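Local coordinates for pirin-like protein (Geobacillus kaustophilus, PDB 2P17) that is of unknown function but binds one iron ion per subunit and belongs to the pirin family of the cupin clan, at residues H73-A78 with R95-K100; R58-V63 with Q113-L118; S153-K158 with V181-G186; I147-G152 with T168-I173. All coordinates share one frame; numbering follows the deposited sequence.

Contact 1 (H73-A78 with R95-K100); sequences HFDSKA and RGVVHK. With FE (Fe (III) ion), chain B.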
loop_
_atom_site.group_PDB
_atom_site.type_symbol
_atom_site.label_atom_id
_atom_site.label_comp_id
_atom_site.label_asym_id
_atom_site.label_seq_id
_atom_site.Cartn_x
_atom_site.Cartn_y
_atom_site.Cartn_z
ATOM N N HIS A 73 -10.139 10.958 10.121
ATOM C CA HIS A 73 -8.851 11.574 9.795
ATOM C C HIS A 73 -8.852 13.066 10.099
ATOM O O HIS A 73 -9.829 13.770 9.831
ATOM C CB HIS A 73 -8.513 11.377 8.321
ATOM C CG HIS A 73 -7.388 12.242 7.852
ATOM N ND1 HIS A 73 -6.069 11.910 8.060
ATOM C CD2 HIS A 73 -7.381 13.439 7.215
ATOM C CE1 HIS A 73 -5.293 12.865 7.570
ATOM N NE2 HIS A 73 -6.068 13.803 7.053
ATOM N N PHE A 74 -7.748 13.547 10.656
ATOM C CA PHE A 74 -7.497 14.974 10.733
ATOM C C PHE A 74 -6.123 15.312 10.177
ATOM O O PHE A 74 -5.152 14.606 10.447
ATOM C CB PHE A 74 -7.589 15.474 12.182
ATOM C CG PHE A 74 -7.060 16.861 12.353
ATOM C CD1 PHE A 74 -7.845 17.954 12.013
ATOM C CD2 PHE A 74 -5.753 17.071 12.790
ATOM C CE1 PHE A 74 -7.342 19.255 12.132
ATOM C CE2 PHE A 74 -5.246 18.364 12.908
ATOM C CZ PHE A 74 -6.042 19.448 12.589
ATOM N N ASP A 75 -6.039 16.407 9.427
ATOM C CA ASP A 75 -4.752 17.052 9.201
ATOM C C ASP A 75 -4.887 18.580 9.185
ATOM O O ASP A 75 -5.971 19.128 8.965
ATOM C CB ASP A 75 -4.059 16.512 7.933
ATOM C CG ASP A 75 -4.735 16.959 6.663
ATOM O OD1 ASP A 75 -4.555 18.136 6.280
ATOM O OD2 ASP A 75 -5.445 16.132 6.050
ATOM N N SER A 76 -3.769 19.257 9.431
ATOM C CA SER A 76 -3.761 20.708 9.605
ATOM C C SER A 76 -3.793 21.510 8.312
ATOM O O SER A 76 -3.793 22.741 8.353
ATOM C CB SER A 76 -2.573 21.136 10.461
ATOM O OG SER A 76 -1.341 20.747 9.865
ATOM N N LYS A 77 -3.836 20.815 7.177
ATOM C CA LYS A 77 -4.053 21.469 5.897
ATOM C C LYS A 77 -5.532 21.446 5.518
ATOM O O LYS A 77 -6.136 22.501 5.289
ATOM C CB LYS A 77 -3.189 20.831 4.787
ATOM C CG LYS A 77 -3.345 21.466 3.396
ATOM C CD LYS A 77 -2.809 22.888 3.385
ATOM C CE LYS A 77 -2.696 23.443 1.967
ATOM N NZ LYS A 77 -4.024 23.797 1.397
ATOM N N ALA A 78 -6.111 20.246 5.476
ATOM C CA ALA A 78 -7.461 20.041 4.951
ATOM C C ALA A 78 -8.544 19.846 6.018
ATOM O O ALA A 78 -9.742 19.921 5.716
ATOM C CB ALA A 78 -7.470 18.878 3.962
ATOM N N ARG A 95 6.424 20.164 3.088
ATOM C CA ARG A 95 7.074 21.097 4.020
ATOM C C ARG A 95 6.645 20.901 5.483
ATOM O O ARG A 95 7.398 21.239 6.400
ATOM C CB ARG A 95 6.863 22.548 3.582
ATOM C CG ARG A 95 5.426 23.021 3.591
ATOM C CD ARG A 95 5.315 24.450 3.044
ATOM N NE ARG A 95 5.708 24.522 1.639
ATOM C CZ ARG A 95 5.384 25.516 0.823
ATOM N NH2 ARG A 95 5.779 25.483 -0.441
ATOM N N GLY A 96 5.452 20.354 5.690
ATOM C CA GLY A 96 5.039 19.964 7.025
ATOM C C GLY A 96 3.549 20.023 7.255
ATOM O O GLY A 96 2.863 20.915 6.748
ATOM N N VAL A 97 3.052 19.053 8.026
ATOM C CA VAL A 97 1.645 19.002 8.399
ATOM C C VAL A 97 1.552 18.211 9.695
ATOM O O VAL A 97 2.449 17.415 9.991
ATOM C CB VAL A 97 0.803 18.323 7.266
ATOM C CG1 VAL A 97 1.018 16.797 7.218
ATOM C CG2 VAL A 97 -0.667 18.669 7.369
ATOM N N VAL A 98 0.506 18.448 10.491
ATOM C CA VAL A 98 0.202 17.513 11.578
ATOM C C VAL A 98 -1.025 16.708 11.213
ATOM O O VAL A 98 -1.877 17.164 10.447
ATOM C CB VAL A 98 0.008 18.171 12.987
ATOM C CG1 VAL A 98 1.304 18.842 13.464
ATOM C CG2 VAL A 98 -1.147 19.144 12.999
ATOM N N HIS A 99 -1.106 15.504 11.762
ATOM C CA HIS A 99 -2.262 14.658 11.519
ATOM C C HIS A 99 -2.604 13.810 12.734
ATOM O O HIS A 99 -1.792 13.652 13.650
ATOM C CB HIS A 99 -2.000 13.758 10.301
ATOM C CG HIS A 99 -1.243 12.510 10.625
ATOM N ND1 HIS A 99 -1.783 11.250 10.476
ATOM C CD2 HIS A 99 0.006 12.330 11.113
ATOM C CE1 HIS A 99 -0.892 10.346 10.844
ATOM N NE2 HIS A 99 0.202 10.976 11.238
ATOM N N LYS A 100 -3.806 13.244 12.724
ATOM C CA LYS A 100 -4.196 12.225 13.700
ATOM C C LYS A 100 -5.226 11.317 13.051
ATOM O O LYS A 100 -6.151 11.795 12.394
ATOM C CB LYS A 100 -4.791 12.854 14.960
ATOM C CG LYS A 100 -5.278 11.841 15.982
ATOM C CD LYS A 100 -5.708 12.520 17.273
ATOM C CE LYS A 100 -6.637 11.602 18.060
ATOM N NZ LYS A 100 -6.560 11.826 19.529
HETATM FE FE FE B . 1.672 9.825 11.695
#
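H99 carries CG in the crowded position between the backbone N and the carbonyl carbon (chi1 84°), and D75 across from it does the same (chi1 71°); as a cross-strand pair the two side chains leave the same face. The setting is the metal-bearing sheet of the N-terminal cupin domain, where strand 73-75 runs antiparallel to strand 97-100. D75 and H99 form a non-hydrogen-bonded pair, with H99 CA against F74 O and D75 CA against V98 O. F74 and K100 are the hydrogen-bonded pair beside it: F74 N reaches K100 O at 2.9 Å, nearly along the C=O axis, and K100 N returns a bond to F74 O from above the carbonyl plane. On the H99 face the imidazole turns away from strand 73-75, and its NE2 binds the Fe(III) ion at 1.9 Å; H57 supplies another histidine ligand. E101 OE2 is hydrogen-bonded to both H99 ND1 and H73 ND1, which holds the rotation of the two rings. H73 NE2 gives its in-plane hydrogen to the anti lone pair of D75 OD2 at 2.6 Å. D75 OD1 accepts from K77 N, an Asx turn, and from A78 N, which extends it to an Asx motif. Where the strands part, S76 N bonds to V98 O. S76 OG, itself in the crowded position, accepts from V98 N at 3.0 Å along an almost straight N-H...O line of 172°.

Contact 2 (R58-V63 with Q113-L118); sequences RGIETV and QLWVNL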
loop_
_atom_site.group_PDB
_atom_site.type_symbol
_atom_site.label_atom_id
_atom_site.label_comp_id
_atom_site.label_asym_id
_atom_site.label_seq_id
_atom_site.Cartn_x
_atom_site.Cartn_y
_atom_site.Cartn_z
ATOM N N ARG A 58 7.005 15.551 7.928
ATOM C CA ARG A 58 7.529 16.364 6.837
ATOM C C ARG A 58 8.388 15.530 5.907
ATOM O O ARG A 58 8.990 14.547 6.330
ATOM C CB ARG A 58 8.290 17.600 7.356
ATOM C CG ARG A 58 9.561 17.348 8.151
ATOM C CD ARG A 58 10.095 18.668 8.731
ATOM N NE ARG A 58 11.382 18.489 9.404
ATOM N NH1 ARG A 58 12.002 21.216 7.782
ATOM N N GLY A 59 8.397 15.908 4.632
ATOM C CA GLY A 59 9.315 15.303 3.671
ATOM C C GLY A 59 8.944 13.906 3.199
ATOM O O GLY A 59 9.765 13.221 2.581
ATOM N N ILE A 60 7.711 13.488 3.499
ATOM C CA ILE A 60 7.211 12.148 3.161
ATOM C C ILE A 60 5.755 12.250 2.740
ATOM O O ILE A 60 5.141 13.318 2.847
ATOM C CB ILE A 60 7.337 11.140 4.348
ATOM C CG1 ILE A 60 6.391 11.502 5.507
ATOM C CG2 ILE A 60 8.799 11.007 4.797
ATOM C CD1 ILE A 60 6.296 10.382 6.572
ATOM N N GLU A 61 5.228 11.147 2.217
ATOM C CA GLU A 61 3.789 10.941 2.094
ATOM C C GLU A 61 3.385 9.736 2.935
ATOM O O GLU A 61 4.170 8.806 3.123
ATOM C CB GLU A 61 3.375 10.686 0.648
ATOM C CG GLU A 61 3.885 11.722 -0.341
ATOM C CD GLU A 61 3.270 11.509 -1.701
ATOM O OE1 GLU A 61 3.657 10.523 -2.378
ATOM O OE2 GLU A 61 2.381 12.284 -2.080
ATOM N N THR A 62 2.160 9.755 3.449
ATOM C CA THR A 62 1.609 8.571 4.100
ATOM C C THR A 62 0.367 8.123 3.356
ATOM O O THR A 62 -0.404 8.951 2.857
ATOM C CB THR A 62 1.262 8.794 5.571
ATOM O OG1 THR A 62 0.210 9.754 5.673
ATOM C CG2 THR A 62 2.484 9.295 6.346
ATOM N N VAL A 63 0.191 6.809 3.261
ATOM C CA VAL A 63 -0.941 6.244 2.537
ATOM C C VAL A 63 -1.594 5.217 3.427
ATOM O O VAL A 63 -0.945 4.232 3.800
ATOM C CB VAL A 63 -0.498 5.583 1.228
ATOM C CG1 VAL A 63 -1.722 5.082 0.469
ATOM C CG2 VAL A 63 0.258 6.581 0.336
ATOM N N GLN A 113 -0.592 1.312 7.076
ATOM C CA GLN A 113 -0.051 2.657 6.910
ATOM C C GLN A 113 1.309 2.604 6.225
ATOM O O GLN A 113 2.273 2.118 6.811
ATOM C CB GLN A 113 0.083 3.335 8.276
ATOM C CG GLN A 113 0.578 4.763 8.220
ATOM C CD GLN A 113 -0.538 5.745 7.950
ATOM O OE1 GLN A 113 -1.540 5.411 7.318
ATOM N NE2 GLN A 113 -0.377 6.963 8.432
ATOM N N LEU A 114 1.367 3.116 4.997
ATOM C CA LEU A 114 2.585 3.128 4.187
ATOM C C LEU A 114 3.216 4.514 4.208
ATOM O O LEU A 114 2.503 5.515 4.156
ATOM C CB LEU A 114 2.207 2.766 2.747
ATOM C CG LEU A 114 3.306 2.766 1.700
ATOM C CD1 LEU A 114 4.097 1.458 1.780
ATOM C CD2 LEU A 114 2.708 2.954 0.308
ATOM N N TRP A 115 4.543 4.569 4.316
ATOM C CA TRP A 115 5.264 5.830 4.113
ATOM C C TRP A 115 6.005 5.778 2.807
ATOM O O TRP A 115 6.679 4.790 2.490
ATOM C CB TRP A 115 6.282 6.068 5.221
ATOM C CG TRP A 115 5.713 6.419 6.560
ATOM C CD1 TRP A 115 4.406 6.333 6.957
ATOM C CD2 TRP A 115 6.453 6.881 7.694
ATOM N NE1 TRP A 115 4.286 6.735 8.272
ATOM C CE2 TRP A 115 5.529 7.073 8.746
ATOM C CE3 TRP A 115 7.810 7.167 7.916
ATOM C CZ2 TRP A 115 5.922 7.535 10.016
ATOM C CZ3 TRP A 115 8.200 7.619 9.184
ATOM C CH2 TRP A 115 7.254 7.800 10.209
ATOM N N VAL A 116 5.879 6.864 2.050
ATOM C CA VAL A 116 6.575 6.996 0.770
ATOM C C VAL A 116 7.533 8.170 0.884
ATOM O O VAL A 116 7.153 9.243 1.354
ATOM C CB VAL A 116 5.590 7.260 -0.378
ATOM C CG1 VAL A 116 6.311 7.205 -1.728
ATOM C CG2 VAL A 116 4.427 6.271 -0.363
ATOM N N ASN A 117 8.780 7.982 0.475
ATOM C CA ASN A 117 9.737 9.083 0.525
ATOM C C ASN A 117 9.412 10.128 -0.531
ATOM O O ASN A 117 8.887 9.803 -1.596
ATOM C CB ASN A 117 11.149 8.551 0.302
ATOM C CG ASN A 117 12.215 9.493 0.812
ATOM O OD1 ASN A 117 11.933 10.430 1.559
ATOM N ND2 ASN A 117 13.467 9.226 0.425
ATOM N N LEU A 118 9.710 11.387 -0.219
ATOM C CA LEU A 118 9.715 12.446 -1.226
ATOM C C LEU A 118 11.156 12.712 -1.644
ATOM O O LEU A 118 12.042 12.806 -0.782
ATOM C CB LEU A 118 9.093 13.740 -0.695
ATOM C CG LEU A 118 7.572 13.767 -0.457
ATOM C CD1 LEU A 118 7.144 15.018 0.284
ATOM C CD2 LEU A 118 6.832 13.693 -1.771
HETATM O O HOH W 1 6.342 10.739 -3.176
#
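Strands 60-63 and 113-117 are antiparallel neighbours in the beta framework of the N-terminal cupin domain, close to the iron site. Two hydrogen-bonded pairs hold them: E61 and V116 exchange bonds in both directions, E61 N meeting V116 O at 2.8 Å, and V63 and L114 do likewise, every donor in the plane of its acceptor carbonyl. On the face shared by T62 and W115, the indole lies beside T62, whose CG2 comes within 3.6 Å of W115 CD1. I60 folds its chain back toward the indole, CG1 in the crowded position (chi1 68°), and lays CD1 over one face in a CH-pi contact, 3.9 Å from the centroid of the six-membered ring of W115. The ring of H57, an iron ligand, meets the same indole with the planes steeply inclined. An alanine in place of W115 would remove the indole from under I60 CD1 and from beside T62, and would probably loosen their packing and the setting of the H57 ring. Next to T62, Q113 is bent at chi2, and its OE1 is held by T64 OG1. On the other face E61 CG touches L118 CD2 at 3.8 Å, while a water donates to both E61 OE1 and N117 O; E61 OE2 is bonded to T92 OG1. The T62 and W115 face lies against H57, and that of V63, L114 and V116 is largely apolar, in keeping with a cupin beta-barrel.

Contact 3 (S153-K158 with V181-G186); sequences SSKGVK and VQDLPG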
loop_
_atom_site.group_PDB
_atom_site.type_symbol
_atom_site.label_atom_id
_atom_site.label_comp_id
_atom_site.label_asym_id
_atom_site.label_seq_id
_atom_site.Cartn_x
_atom_site.Cartn_y
_atom_site.Cartn_z
ATOM N N SER A 153 -1.215 2.541 -12.364
ATOM C CA SER A 153 -1.993 1.869 -13.400
ATOM C C SER A 153 -1.882 0.364 -13.380
ATOM O O SER A 153 -0.935 -0.203 -12.834
ATOM C CB SER A 153 -1.562 2.358 -14.777
ATOM O OG SER A 153 -0.233 1.951 -15.025
ATOM N N SER A 154 -2.867 -0.268 -13.999
ATOM C CA SER A 154 -2.865 -1.708 -14.150
ATOM C C SER A 154 -3.406 -1.990 -15.542
ATOM O O SER A 154 -4.571 -1.718 -15.821
ATOM C CB SER A 154 -3.732 -2.341 -13.067
ATOM O OG SER A 154 -3.586 -3.756 -13.030
ATOM N N LYS A 155 -2.538 -2.529 -16.396
ATOM C CA LYS A 155 -2.838 -2.764 -17.824
ATOM C C LYS A 155 -3.530 -1.542 -18.451
ATOM O O LYS A 155 -4.529 -1.661 -19.170
ATOM C CB LYS A 155 -3.660 -4.043 -18.025
ATOM C CG LYS A 155 -2.983 -5.318 -17.543
ATOM C CD LYS A 155 -1.986 -5.818 -18.544
ATOM C CE LYS A 155 -1.384 -7.146 -18.115
ATOM N NZ LYS A 155 -0.643 -7.724 -19.261
ATOM N N GLY A 156 -2.991 -0.362 -18.160
ATOM C CA GLY A 156 -3.471 0.877 -18.776
ATOM C C GLY A 156 -4.645 1.528 -18.062
ATOM O O GLY A 156 -5.012 2.653 -18.400
ATOM N N VAL A 157 -5.249 0.836 -17.097
ATOM C CA VAL A 157 -6.302 1.441 -16.255
ATOM C C VAL A 157 -5.615 2.299 -15.195
ATOM O O VAL A 157 -4.849 1.786 -14.367
ATOM C CB VAL A 157 -7.237 0.384 -15.617
ATOM C CG1 VAL A 157 -8.292 1.026 -14.701
ATOM C CG2 VAL A 157 -7.944 -0.424 -16.716
ATOM N N LYS A 158 -5.891 3.603 -15.233
ATOM C CA LYS A 158 -5.108 4.596 -14.488
ATOM C C LYS A 158 -5.957 5.303 -13.449
ATOM O O LYS A 158 -7.017 5.832 -13.770
ATOM C CB LYS A 158 -4.532 5.625 -15.466
ATOM C CG LYS A 158 -3.842 6.810 -14.821
ATOM C CD LYS A 158 -3.171 7.680 -15.866
ATOM N N VAL A 181 -2.652 -10.931 -13.966
ATOM C CA VAL A 181 -1.330 -10.385 -14.247
ATOM C C VAL A 181 -1.302 -8.891 -13.944
ATOM O O VAL A 181 -2.195 -8.143 -14.383
ATOM C CB VAL A 181 -0.959 -10.581 -15.738
ATOM C CG1 VAL A 181 0.381 -9.966 -16.045
ATOM C CG2 VAL A 181 -0.942 -12.061 -16.097
ATOM N N GLN A 182 -0.289 -8.461 -13.195
ATOM C CA GLN A 182 -0.001 -7.036 -13.015
ATOM C C GLN A 182 1.286 -6.649 -13.757
ATOM O O GLN A 182 2.339 -7.259 -13.535
ATOM C CB GLN A 182 0.133 -6.709 -11.531
ATOM C CG GLN A 182 0.568 -5.273 -11.264
ATOM C CD GLN A 182 -0.484 -4.242 -11.626
ATOM O OE1 GLN A 182 -1.673 -4.457 -11.404
ATOM N NE2 GLN A 182 -0.051 -3.115 -12.175
ATOM N N ASP A 183 1.196 -5.630 -14.612
ATOM C CA ASP A 183 2.366 -5.063 -15.307
ATOM C C ASP A 183 3.092 -4.059 -14.425
ATOM O O ASP A 183 2.458 -3.293 -13.696
ATOM C CB ASP A 183 1.950 -4.375 -16.611
ATOM C CG ASP A 183 0.873 -3.323 -16.398
ATOM O OD1 ASP A 183 -0.128 -3.619 -15.709
ATOM O OD2 ASP A 183 1.034 -2.197 -16.916
ATOM N N LEU A 184 4.423 -4.068 -14.488
ATOM C CA LEU A 184 5.230 -3.082 -13.775
ATOM C C LEU A 184 6.413 -2.675 -14.616
ATOM O O LEU A 184 7.049 -3.527 -15.221
ATOM C CB LEU A 184 5.780 -3.668 -12.471
ATOM C CG LEU A 184 4.768 -4.001 -11.381
ATOM C CD1 LEU A 184 5.486 -4.755 -10.282
ATOM C CD2 LEU A 184 4.091 -2.727 -10.837
ATOM N N PRO A 185 6.730 -1.370 -14.652
ATOM C CA PRO A 185 7.983 -0.941 -15.294
ATOM C C PRO A 185 9.164 -1.611 -14.595
ATOM O O PRO A 185 9.125 -1.817 -13.377
ATOM C CB PRO A 185 7.998 0.563 -15.064
ATOM C CG PRO A 185 6.528 0.929 -14.897
ATOM C CD PRO A 185 5.928 -0.230 -14.169
ATOM N N GLY A 186 10.199 -1.952 -15.352
ATOM C CA GLY A 186 11.305 -2.743 -14.804
ATOM C C GLY A 186 12.037 -2.120 -13.623
ATOM O O GLY A 186 12.574 -2.836 -12.760
HETATM O O HOH W 2 -0.382 0.034 -16.970
HETATM O O HOH W 3 1.968 0.022 -13.013
#
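From CB the side chain of Q182 starts out away from the turn and then bends back to it. CG stands anti to the backbone N (chi1 174°), and the bend at chi2 (69°) brings the amide round to segment 153-158. CD comes within 3.4 Å of S154 OG, and beyond it the two amide atoms divide between neighbouring residues. OE1 accepts from S154 OG at 2.6 Å, a short bond whose donor stands above the plane of the amide carbonyl. NE2 donates to S153 O at 3.1 Å, nearly in its own amide plane and on a lone pair of that carbonyl, and also to D183 O within its own strand. The amide is thus fixed at both ends and its orientation is settled, with V170 and M172 packed against the same side chain. S154 OG has a second polar partner in R140 NH1.

D183 supplies the next grip. With CG in the crowded position (chi1 55°), its OD1 receives K155 N at 2.7 Å from above the carboxylate plane, and OD2 takes a hydrogen from a water that also accepts from G156 N and bonds to S153 OG at 2.7 Å. K155 bends at chi2 and lays CE 3.9 Å from V181 CG1, carrying NZ on to a salt bridge with E226. A second water donates to S153 O.

The receiving backbone belongs to a type I' turn from S154 to V157, closed in both directions between those two residues, with K155 and G156 at the corners: a tight two-residue beta-hairpin, tied by side chains to strand 181-185 of the C-terminal cupin domain.

Contact 4 (I147-G152 with T168-I173); sequences IRVFSG and TMVEMI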
loop_
_atom_site.group_PDB
_atom_site.type_symbol
_atom_site.label_atom_id
_atom_site.label_comp_id
_atom_site.label_asym_id
_atom_site.label_seq_id
_atom_site.Cartn_x
_atom_site.Cartn_y
_atom_site.Cartn_z
ATOM N N ILE A 147 -9.427 -5.856 -10.146
ATOM C CA ILE A 147 -8.206 -5.159 -9.772
ATOM C C ILE A 147 -8.579 -3.687 -9.680
ATOM O O ILE A 147 -8.831 -3.040 -10.704
ATOM C CB ILE A 147 -7.070 -5.375 -10.796
ATOM C CG1 ILE A 147 -6.784 -6.876 -10.964
ATOM C CG2 ILE A 147 -5.809 -4.623 -10.360
ATOM C CD1 ILE A 147 -7.482 -7.483 -12.173
ATOM N N ARG A 148 -8.642 -3.178 -8.449
ATOM C CA ARG A 148 -9.040 -1.798 -8.177
ATOM C C ARG A 148 -7.778 -0.966 -8.056
ATOM O O ARG A 148 -6.871 -1.301 -7.310
ATOM C CB ARG A 148 -9.850 -1.734 -6.884
ATOM C CG ARG A 148 -10.453 -0.383 -6.586
ATOM C CD ARG A 148 -11.399 -0.487 -5.407
ATOM N NE ARG A 148 -12.608 -1.245 -5.743
ATOM C CZ ARG A 148 -12.877 -2.500 -5.373
ATOM N NH1 ARG A 148 -12.028 -3.238 -4.633
ATOM N NH2 ARG A 148 -14.025 -3.032 -5.771
ATOM N N VAL A 149 -7.712 0.113 -8.824
ATOM C CA VAL A 149 -6.493 0.897 -8.921
ATOM C C VAL A 149 -6.617 2.140 -8.040
ATOM O O VAL A 149 -7.393 3.042 -8.338
ATOM C CB VAL A 149 -6.177 1.297 -10.384
ATOM C CG1 VAL A 149 -4.799 1.943 -10.476
ATOM C CG2 VAL A 149 -6.265 0.074 -11.302
ATOM N N PHE A 150 -5.830 2.189 -6.965
ATOM C CA PHE A 150 -5.808 3.340 -6.062
ATOM C C PHE A 150 -4.773 4.378 -6.453
ATOM O O PHE A 150 -4.918 5.558 -6.132
ATOM C CB PHE A 150 -5.589 2.894 -4.617
ATOM C CG PHE A 150 -6.820 2.315 -3.987
ATOM C CD1 PHE A 150 -7.775 3.156 -3.441
ATOM C CD2 PHE A 150 -7.036 0.936 -3.959
ATOM C CE1 PHE A 150 -8.922 2.652 -2.852
ATOM C CE2 PHE A 150 -8.198 0.413 -3.365
ATOM C CZ PHE A 150 -9.140 1.276 -2.824
ATOM N N SER A 151 -3.733 3.930 -7.149
ATOM C CA SER A 151 -2.688 4.823 -7.654
ATOM C C SER A 151 -1.974 4.148 -8.800
ATOM O O SER A 151 -1.846 2.920 -8.826
ATOM C CB SER A 151 -1.691 5.165 -6.546
ATOM O OG SER A 151 -0.791 6.180 -6.973
ATOM N N GLY A 152 -1.506 4.944 -9.762
ATOM C CA GLY A 152 -0.768 4.393 -10.889
ATOM C C GLY A 152 -1.689 3.662 -11.831
ATOM O O GLY A 152 -2.808 4.111 -12.093
ATOM N N THR A 168 2.330 2.640 -8.039
ATOM C CA THR A 168 1.200 1.806 -8.410
ATOM C C THR A 168 0.712 1.075 -7.171
ATOM O O THR A 168 1.489 0.391 -6.504
ATOM C CB THR A 168 1.583 0.844 -9.529
ATOM O OG1 THR A 168 1.699 1.594 -10.749
ATOM C CG2 THR A 168 0.547 -0.278 -9.693
HETATM N N MSE A 169 -0.561 1.266 -6.851
HETATM C CA MSE A 169 -1.184 0.623 -5.707
HETATM C C MSE A 169 -2.506 0.058 -6.170
HETATM O O MSE A 169 -3.378 0.800 -6.629
HETATM C CB MSE A 169 -1.410 1.606 -4.559
HETATM C CG MSE A 169 -2.092 0.960 -3.359
HETATM SE SE MSE A 169 -2.409 2.312 -1.993
HETATM C CE MSE A 169 -3.304 1.191 -0.674
ATOM N N VAL A 170 -2.614 -1.266 -6.108
ATOM C CA VAL A 170 -3.803 -1.944 -6.575
ATOM C C VAL A 170 -4.311 -2.943 -5.555
ATOM O O VAL A 170 -3.528 -3.572 -4.833
ATOM C CB VAL A 170 -3.587 -2.671 -7.934
ATOM C CG1 VAL A 170 -3.189 -1.688 -9.057
ATOM C CG2 VAL A 170 -2.583 -3.807 -7.824
ATOM N N GLU A 171 -5.625 -3.064 -5.482
ATOM C CA GLU A 171 -6.256 -4.089 -4.670
ATOM C C GLU A 171 -6.815 -5.180 -5.577
ATOM O O GLU A 171 -7.613 -4.895 -6.474
ATOM C CB GLU A 171 -7.361 -3.470 -3.830
ATOM C CG GLU A 171 -8.076 -4.460 -2.921
ATOM C CD GLU A 171 -9.213 -3.811 -2.193
ATOM O OE1 GLU A 171 -9.802 -2.877 -2.770
ATOM O OE2 GLU A 171 -9.522 -4.247 -1.068
HETATM N N MSE A 172 -6.396 -6.418 -5.337
HETATM C CA MSE A 172 -6.879 -7.549 -6.122
HETATM C C MSE A 172 -7.777 -8.426 -5.292
HETATM O O MSE A 172 -7.435 -8.770 -4.158
HETATM C CB MSE A 172 -5.723 -8.397 -6.631
HETATM C CG MSE A 172 -4.735 -7.652 -7.454
HETATM SE SE MSE A 172 -3.533 -8.941 -8.230
HETATM C CE MSE A 172 -2.180 -7.771 -8.587
ATOM N N ILE A 173 -8.927 -8.766 -5.861
ATOM C CA ILE A 173 -9.820 -9.771 -5.301
ATOM C C ILE A 173 -9.949 -10.837 -6.383
ATOM O O ILE A 173 -10.438 -10.562 -7.485
ATOM C CB ILE A 173 -11.193 -9.204 -4.936
ATOM C CG1 ILE A 173 -11.056 -8.055 -3.917
ATOM C CG2 ILE A 173 -12.067 -10.319 -4.365
ATOM C CD1 ILE A 173 -12.375 -7.319 -3.599
#
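Backbone hydrogen bonds set the register between segments 147-152 and 168-173. R148 and E171 form a hydrogen-bonded antiparallel pair, R148 N reaching E171 O at 2.8 Å and E171 N answering to R148 O, both in the carbonyl planes. Farther along, M169 O accepts twice, from F150 N nearly along its C=O axis and from S151 N at 3.2 Å on a lone pair, while M169 N bonds back to S151 O.

Two residues, F150 and S151, therefore face M169: a classic beta bulge, set where the chain turns a corner at F150, in the strands of the C-terminal cupin domain. G152 follows with positive phi, its CA 3.7 Å from T168 OG1; a side chain there would run into that hydroxyl.

Among charged groups, R148 and E171 lie side by side. The arginine bends at chi3 (-69°) and brings NH1 to E171 OE1 at 2.9 Å, a salt bridge formed in the guanidinium plane but from above the carboxylate, the two planes 73° apart. E171 OE2 has partners of its own in R236 and in the hydroxyl of Y65. A leucine in place of R148 would lack the guanidinium, and the buried carboxylate of E171 would probably be less well compensated, relying on R236 and Y65. The edge of the F150 ring is turned to the same carboxylate, CE2 coming 3.7 Å from E171 OE1.

Apolar contacts occupy both faces. I147 CG2 sits 3.8 Å from V170 CB, and V149 CG2 also approaches V170. On the R148 face the selenium of M169, a selenomethionine with an extended chain, lies 4.2 Å from F150 CB.

In the fold
Contacts 1 and 2 belong to the N-terminal cupin domain and lie beside the iron: contact 1 supplies the ligand H99, and along the chain it is nested inside the loop closed by contact 2. Their centres are 13 Å apart, and H99 CE1 lies 4.2 Å from Q113 NE2. Contacts 3 and 4 lie away from the metal, with centres 9 Å apart and segments that alternate along the chain; S154 OG rests 3.6 Å from I147 CG2. Contacts 2 and 4 touch across the two halves, V63 CG1 lying 3.8 Å from M169 SE. Contact 3 is the farthest from contact 1, about 31 Å between centres.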